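Local coordinates for SusD/RagB family nutrient-binding outer membrane lipoprotein (Bacteroides vulgatus, PDB 4F7A), which probably binds glycans, perhaps mucin O-glycans, at the outer membrane as a SusD-like lipoprotein with a helical, TPR-like fold, at residues L203-R206 with L207-V211; E437-A440 with E441-R444. All coordinates share one frame; numbering follows the deposited sequence.

Contact 1. Residues L203-R206 with L207-V211; sequences LRLR and LAMRV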
ATOM      1  N   LEU A 203      -0.255  -7.527  10.037  1.00 10.84           N
ATOM      2  CA  LEU A 203      -1.233  -7.380   8.955  1.00 11.59           C
ATOM      3  C   LEU A 203      -2.661  -7.279   9.531  1.00 11.21           C
ATOM      4  O   LEU A 203      -3.467  -6.426   9.105  1.00 12.12           O
ATOM      5  CB  LEU A 203      -1.068  -8.539   7.956  1.00 11.63           C
ATOM      6  CG  LEU A 203      -2.012  -8.566   6.754  1.00 12.88           C
ATOM      7  CD1 LEU A 203      -2.000  -7.259   5.926  1.00 15.22           C
ATOM      8  CD2 LEU A 203      -1.684  -9.804   5.884  1.00  9.84           C
ATOM      9  N   ARG A 204      -2.971  -8.111  10.530  1.00 11.88           N
ATOM     10  CA  ARG A 204      -4.299  -8.037  11.164  1.00 11.21           C
ATOM     11  C   ARG A 204      -4.528  -6.660  11.760  1.00 11.19           C
ATOM     12  O   ARG A 204      -5.624  -6.106  11.632  1.00 11.30           O
ATOM     13  CB  ARG A 204      -4.469  -9.088  12.248  1.00 13.76           C
ATOM     14  CG  ARG A 204      -5.864  -9.112  12.856  1.00 12.38           C
ATOM     15  CD  ARG A 204      -5.919  -9.910  14.156  1.00 10.74           C
ATOM     16  NE  ARG A 204      -5.513 -11.299  14.003  1.00 13.59           N
ATOM     17  CZ  ARG A 204      -6.200 -12.280  13.410  1.00 14.91           C
ATOM     18  NH1 ARG A 204      -7.393 -12.071  12.848  1.00 10.19           N
ATOM     19  NH2 ARG A 204      -5.659 -13.514  13.363  1.00 14.51           N
ATOM     20  N   LEU A 205      -3.499  -6.088  12.395  1.00 11.88           N
ATOM     21  CA  LEU A 205      -3.648  -4.757  12.966  1.00 11.89           C
ATOM     22  C   LEU A 205      -3.926  -3.719  11.882  1.00 12.22           C
ATOM     23  O   LEU A 205      -4.742  -2.814  12.074  1.00 12.99           O
ATOM     24  CB  LEU A 205      -2.427  -4.352  13.767  1.00 12.78           C
ATOM     25  CG  LEU A 205      -2.494  -3.002  14.479  1.00 15.42           C
ATOM     26  CD1 LEU A 205      -3.656  -2.930  15.463  1.00 14.42           C
ATOM     27  CD2 LEU A 205      -1.158  -2.788  15.202  1.00 11.64           C
ATOM     28  N   ARG A 206      -3.217  -3.824  10.756  1.00 11.07           N
ATOM     29  CA  ARG A 206      -3.467  -2.934   9.633  1.00 11.36           C
ATOM     30  C   ARG A 206      -4.933  -2.997   9.213  1.00 11.05           C
ATOM     31  O   ARG A 206      -5.594  -1.968   9.037  1.00 11.06           O
ATOM     32  CB  ARG A 206      -2.601  -3.293   8.428  1.00 10.24           C
ATOM     33  CG  ARG A 206      -2.984  -2.530   7.160  1.00 11.34           C
ATOM     34  CD  ARG A 206      -2.266  -3.058   5.947  1.00 13.32           C
ATOM     35  NE  ARG A 206      -0.877  -2.631   5.846  1.00 12.05           N
ATOM     36  CZ  ARG A 206      -0.028  -3.148   4.966  1.00 14.68           C
ATOM     37  NH1 ARG A 206      -0.436  -4.097   4.143  1.00 13.93           N
ATOM     38  NH2 ARG A 206       1.224  -2.720   4.896  1.00 13.45           N
ATOM     39  N   LEU A 207      -5.431  -4.216   9.022  1.00 11.34           N
ATOM     40  CA  LEU A 207      -6.804  -4.412   8.556  1.00 11.25           C
ATOM     41  C   LEU A 207      -7.826  -3.922   9.585  1.00 12.74           C
ATOM     42  O   LEU A 207      -8.870  -3.382   9.223  1.00 11.86           O
ATOM     43  CB  LEU A 207      -7.042  -5.868   8.221  1.00 12.65           C
ATOM     44  CG  LEU A 207      -6.153  -6.416   7.108  1.00 16.58           C
ATOM     45  CD1 LEU A 207      -6.509  -7.857   6.809  1.00 14.20           C
ATOM     46  CD2 LEU A 207      -6.219  -5.585   5.848  1.00 13.94           C
ATOM     47  N   ALA A 208      -7.496  -4.114  10.861  1.00 11.15           N
ATOM     48  CA  ALA A 208      -8.292  -3.628  11.979  1.00 11.49           C
ATOM     49  C   ALA A 208      -8.430  -2.115  11.963  1.00 11.69           C
ATOM     50  O   ALA A 208      -9.537  -1.597  12.117  1.00 10.94           O
ATOM     51  CB  ALA A 208      -7.683  -4.109  13.307  1.00  9.77           C
HETATM   52  N   MSE A 209      -7.327  -1.394  11.760  1.00 10.88           N
HETATM   53  CA  MSE A 209      -7.414   0.051  11.677  1.00 12.21           C
HETATM   54  C   MSE A 209      -8.152   0.485  10.420  1.00 11.93           C
HETATM   55  O   MSE A 209      -8.942   1.429  10.464  1.00 12.53           O
HETATM   56  CB  MSE A 209      -6.066   0.722  11.783  1.00 12.92           C
HETATM   57  CG  MSE A 209      -5.412   0.580  13.133  1.00 14.06           C
HETATM   58 SE   MSE A 209      -6.465   1.125  14.661  0.75 11.13          SE
HETATM   59  CE  MSE A 209      -7.119  -0.597  15.168  1.00 14.92           C
ATOM     60  N   ARG A 210      -7.968  -0.237   9.320  1.00 11.35           N
ATOM     61  CA  ARG A 210      -8.710   0.071   8.102  1.00 12.49           C
ATOM     62  C   ARG A 210     -10.228   0.120   8.347  1.00 12.53           C
ATOM     63  O   ARG A 210     -10.910   0.983   7.817  1.00 12.71           O
ATOM     64  CB  ARG A 210      -8.443  -0.945   6.985  1.00 11.60           C
ATOM     65  CG  ARG A 210      -9.052  -0.480   5.625  1.00 15.27           C
ATOM     66  CD  ARG A 210      -8.093   0.386   4.806  1.00 16.28           C
ATOM     67  NE  ARG A 210      -7.094  -0.471   4.194  1.00 13.85           N
ATOM     68  CZ  ARG A 210      -5.778  -0.416   4.394  1.00 12.79           C
ATOM     69  NH1 ARG A 210      -5.233   0.497   5.183  1.00 12.83           N
ATOM     70  NH2 ARG A 210      -4.991  -1.299   3.791  1.00 15.93           N
ATOM     71  N   VAL A 211     -10.755  -0.826   9.127  1.00 12.91           N
ATOM     72  CA  VAL A 211     -12.204  -0.915   9.315  1.00 11.09           C
ATOM     73  C   VAL A 211     -12.690  -0.092  10.520  1.00 12.62           C
ATOM     74  O   VAL A 211     -13.867  -0.148  10.841  1.00 14.45           O
ATOM     75  CB  VAL A 211     -12.714  -2.378   9.454  1.00 12.06           C
ATOM     76  CG1 VAL A 211     -12.227  -3.224   8.276  1.00 12.55           C
ATOM     77  CG2 VAL A 211     -12.295  -2.993  10.775  1.00 13.60           C
TER
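Arg206 and Arg210, one helical turn apart, run side by side and point the same way, their guanidinium planes only 23° from parallel. The nearest approach of the two side chains is aliphatic against polar: CD of Arg206 lies 3.9 Å from NH2 of Arg210, meeting that group obliquely. Arg206 sends CG anti to its main-chain nitrogen (chi1 171°) and bends at chi3, whereas Arg210 bends at both chi2 and chi3, which folds its guanidinium back beside its neighbour. Elsewhere on the helix, CD1 of Leu205 meets the methyl CE of the selenomethionine Met209 at 4.2 Å, the two chains crossing at a slant; both also touch Leu340 of helix 334-346. Regular backbone bonds link the turns, among them Arg210 N to Arg206 O at 3.0 Å. Both buried guanidinium groups have acidic partners of their own: Glu336 bridges Arg206, while Glu437, Glu441 and Asp130 bridge Arg210, Glu437 being only weakly paired with Arg206. NE of Arg206 and NH2 of Arg210 stay 4.8 Å apart. Neighbouring like charges on a helix can be accommodated where carboxylates surround them, and here the acids probably offset much of the cost of burying both cations.

Contact 2. Residues E437-A440 with E441-R444; sequences EAWA and EQRR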
ATOM      1  N   GLU A 437      -0.646   0.938   0.109  1.00 12.39           N
ATOM      2  CA  GLU A 437      -1.024   1.230   1.497  1.00 13.60           C
ATOM      3  C   GLU A 437      -1.244   2.728   1.696  1.00 13.15           C
ATOM      4  O   GLU A 437      -2.207   3.148   2.370  1.00 14.08           O
ATOM      5  CB  GLU A 437      -0.001   0.685   2.484  1.00 14.35           C
ATOM      6  CG  GLU A 437      -0.447   0.817   3.957  1.00 15.43           C
ATOM      7  CD  GLU A 437      -1.795   0.167   4.280  1.00 15.27           C
ATOM      8  OE1 GLU A 437      -2.258  -0.724   3.531  1.00 14.15           O
ATOM      9  OE2 GLU A 437      -2.422   0.563   5.299  1.00 17.89           O
ATOM     10  N   ALA A 438      -0.389   3.531   1.077  1.00 12.27           N
ATOM     11  CA  ALA A 438      -0.463   5.001   1.214  1.00 12.25           C
ATOM     12  C   ALA A 438      -1.790   5.544   0.701  1.00 11.84           C
ATOM     13  O   ALA A 438      -2.452   6.353   1.360  1.00 10.88           O
ATOM     14  CB  ALA A 438       0.709   5.663   0.468  1.00 11.53           C
ATOM     15  N   TRP A 439      -2.184   5.071  -0.472  1.00 11.24           N
ATOM     16  CA  TRP A 439      -3.402   5.519  -1.096  1.00  8.40           C
ATOM     17  C   TRP A 439      -4.641   5.017  -0.344  1.00 11.46           C
ATOM     18  O   TRP A 439      -5.592   5.749  -0.194  1.00 12.55           O
ATOM     19  CB  TRP A 439      -3.444   5.110  -2.569  1.00 11.41           C
ATOM     20  CG  TRP A 439      -4.653   5.703  -3.313  1.00 10.02           C
ATOM     21  CD1 TRP A 439      -5.183   6.940  -3.133  1.00 10.79           C
ATOM     22  CD2 TRP A 439      -5.421   5.082  -4.368  1.00  9.93           C
ATOM     23  NE1 TRP A 439      -6.269   7.129  -3.977  1.00 11.20           N
ATOM     24  CE2 TRP A 439      -6.429   5.998  -4.745  1.00 11.88           C
ATOM     25  CE3 TRP A 439      -5.370   3.826  -5.006  1.00 10.18           C
ATOM     26  CZ2 TRP A 439      -7.350   5.715  -5.734  1.00 13.33           C
ATOM     27  CZ3 TRP A 439      -6.291   3.540  -5.975  1.00 13.52           C
ATOM     28  CH2 TRP A 439      -7.276   4.484  -6.338  1.00 12.48           C
ATOM     29  N   ALA A 440      -4.633   3.761   0.101  1.00 10.57           N
ATOM     30  CA  ALA A 440      -5.753   3.214   0.846  1.00 11.48           C
ATOM     31  C   ALA A 440      -5.989   4.028   2.098  1.00 11.47           C
ATOM     32  O   ALA A 440      -7.117   4.415   2.391  1.00 11.07           O
ATOM     33  CB  ALA A 440      -5.504   1.762   1.201  1.00  9.92           C
ATOM     34  N   GLU A 441      -4.926   4.323   2.828  1.00  9.99           N
ATOM     35  CA  GLU A 441      -5.067   5.096   4.068  1.00 11.60           C
ATOM     36  C   GLU A 441      -5.459   6.547   3.841  1.00 11.86           C
ATOM     37  O   GLU A 441      -6.184   7.154   4.653  1.00 10.23           O
ATOM     38  CB  GLU A 441      -3.806   4.965   4.918  1.00 12.65           C
ATOM     39  CG  GLU A 441      -3.755   3.628   5.608  1.00 13.97           C
ATOM     40  CD  GLU A 441      -4.813   3.516   6.676  1.00 18.45           C
ATOM     41  OE1 GLU A 441      -4.538   4.034   7.792  1.00 16.56           O
ATOM     42  OE2 GLU A 441      -5.902   2.925   6.409  1.00 14.18           O
ATOM     43  N   GLN A 442      -5.012   7.122   2.744  1.00 10.10           N
ATOM     44  CA  GLN A 442      -5.447   8.467   2.401  1.00 12.13           C
ATOM     45  C   GLN A 442      -6.958   8.543   2.128  1.00 12.31           C
ATOM     46  O   GLN A 442      -7.646   9.472   2.569  1.00 11.24           O
ATOM     47  CB  GLN A 442      -4.653   8.974   1.210  1.00 11.93           C
ATOM     48  CG  GLN A 442      -4.973  10.408   0.821  1.00 12.74           C
ATOM     49  CD  GLN A 442      -6.103  10.542  -0.180  1.00 17.19           C
ATOM     50  OE1 GLN A 442      -6.461   9.590  -0.872  1.00 13.87           O
ATOM     51  NE2 GLN A 442      -6.645  11.746  -0.285  1.00 16.55           N
ATOM     52  N   ARG A 443      -7.468   7.537   1.421  1.00 12.61           N
ATOM     53  CA  ARG A 443      -8.899   7.444   1.159  1.00 10.96           C
ATOM     54  C   ARG A 443      -9.688   7.158   2.423  1.00 12.28           C
ATOM     55  O   ARG A 443     -10.774   7.695   2.604  1.00 12.70           O
ATOM     56  CB  ARG A 443      -9.198   6.398   0.083  1.00  8.69           C
ATOM     57  CG  ARG A 443      -8.672   6.830  -1.292  1.00 11.78           C
ATOM     58  CD  ARG A 443      -8.904   5.787  -2.340  1.00 12.19           C
ATOM     59  NE  ARG A 443      -7.920   4.706  -2.209  1.00  9.90           N
ATOM     60  CZ  ARG A 443      -8.178   3.412  -2.392  1.00 11.57           C
ATOM     61  NH1 ARG A 443      -9.406   3.007  -2.715  1.00 11.85           N
ATOM     62  NH2 ARG A 443      -7.206   2.523  -2.243  1.00 13.30           N
ATOM     63  N   ARG A 444      -9.119   6.338   3.304  1.00 10.98           N
ATOM     64  CA  ARG A 444      -9.802   5.914   4.504  1.00 10.25           C
ATOM     65  C   ARG A 444      -9.897   7.075   5.501  1.00 13.44           C
ATOM     66  O   ARG A 444     -10.958   7.330   6.078  1.00 12.32           O
ATOM     67  CB  ARG A 444      -9.051   4.718   5.113  1.00 12.81           C
ATOM     68  CG  ARG A 444      -9.866   3.846   6.072  1.00 17.61           C
ATOM     69  CD  ARG A 444      -9.625   4.052   7.540  1.00 15.24           C
ATOM     70  NE  ARG A 444      -8.225   3.917   7.986  1.00 12.34           N
ATOM     71  CZ  ARG A 444      -7.830   4.193   9.235  1.00 12.62           C
ATOM     72  NH1 ARG A 444      -8.705   4.587  10.159  1.00 13.28           N
ATOM     73  NH2 ARG A 444      -6.561   4.098   9.562  1.00 14.24           N
TER
HETATM   74  O   HOH W   1      -7.518   9.645  -3.259  1.00 13.38           O
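With CG of Trp439 anti to its main-chain nitrogen and CG of Arg443 instead anti to its carbonyl carbon (chi1 -68°), indole and guanidinium are brought together one turn apart along the helix. A bend at chi3 lays the arginine over one face of the indole: CD sits above the five-membered ring as a CH-pi contact, and CZ stands 3.7 Å from the centroid of the six-membered ring, 9° off its normal, a cation-pi interaction. The two planes are inclined by 32°, so the stack is not flat. NE of Arg443, 3.2 Å from CE2 of Trp439, also gives a hydrogen bond to Trp439 O at 3.3 Å, from above the carbonyl plane; the backbone N of Arg443 reaches that oxygen from the other face, so one carbonyl is gripped twice by one residue. At the indole edge, a water accepts from Trp439 NE1 at 2.9 Å and donates to Gln442 OE1 at 2.6 Å, joining ring and amide, whose planes are nearly parallel.

On another side of the helix the carboxylates of Glu437 and Glu441 lie alongside each other, OE2 to OE2 4.3 Å. Arg444 holds Glu441 side-on through NE and NH2, the latter 2.7 Å from OE1 of Glu441, and Lys427 and Arg210 add further positive charge, which probably eases the crowding of the two acids.

The helix 435-445 is wedged among its neighbours: Ala438 and Glu441 pack on helix 416-431, Ala440 and Arg444 on helix 193-210, and Trp439 meets His54 edge-to-face, while NH1 of Arg443 bonds to the carbonyls of Asp130, from helix 111-132, and Arg469.

Contact 1 comes first along the chain, at the C-terminal end of helix 193-210, and contact 2 follows more than two hundred residues later on helix 435-445, yet their centres lie about 12 Å apart and they touch. Two salt bridges join them: Arg210 NH1 to Glu441 OE2 and Arg210 NH2 to Glu437 OE1, both at 2.8 Å. The arginine of one helix thereby spans two acids a turn apart on the other. Both contacts are buried in the helical fold of this SusD-like protein, and the salt bridges between them join parts distant in sequence.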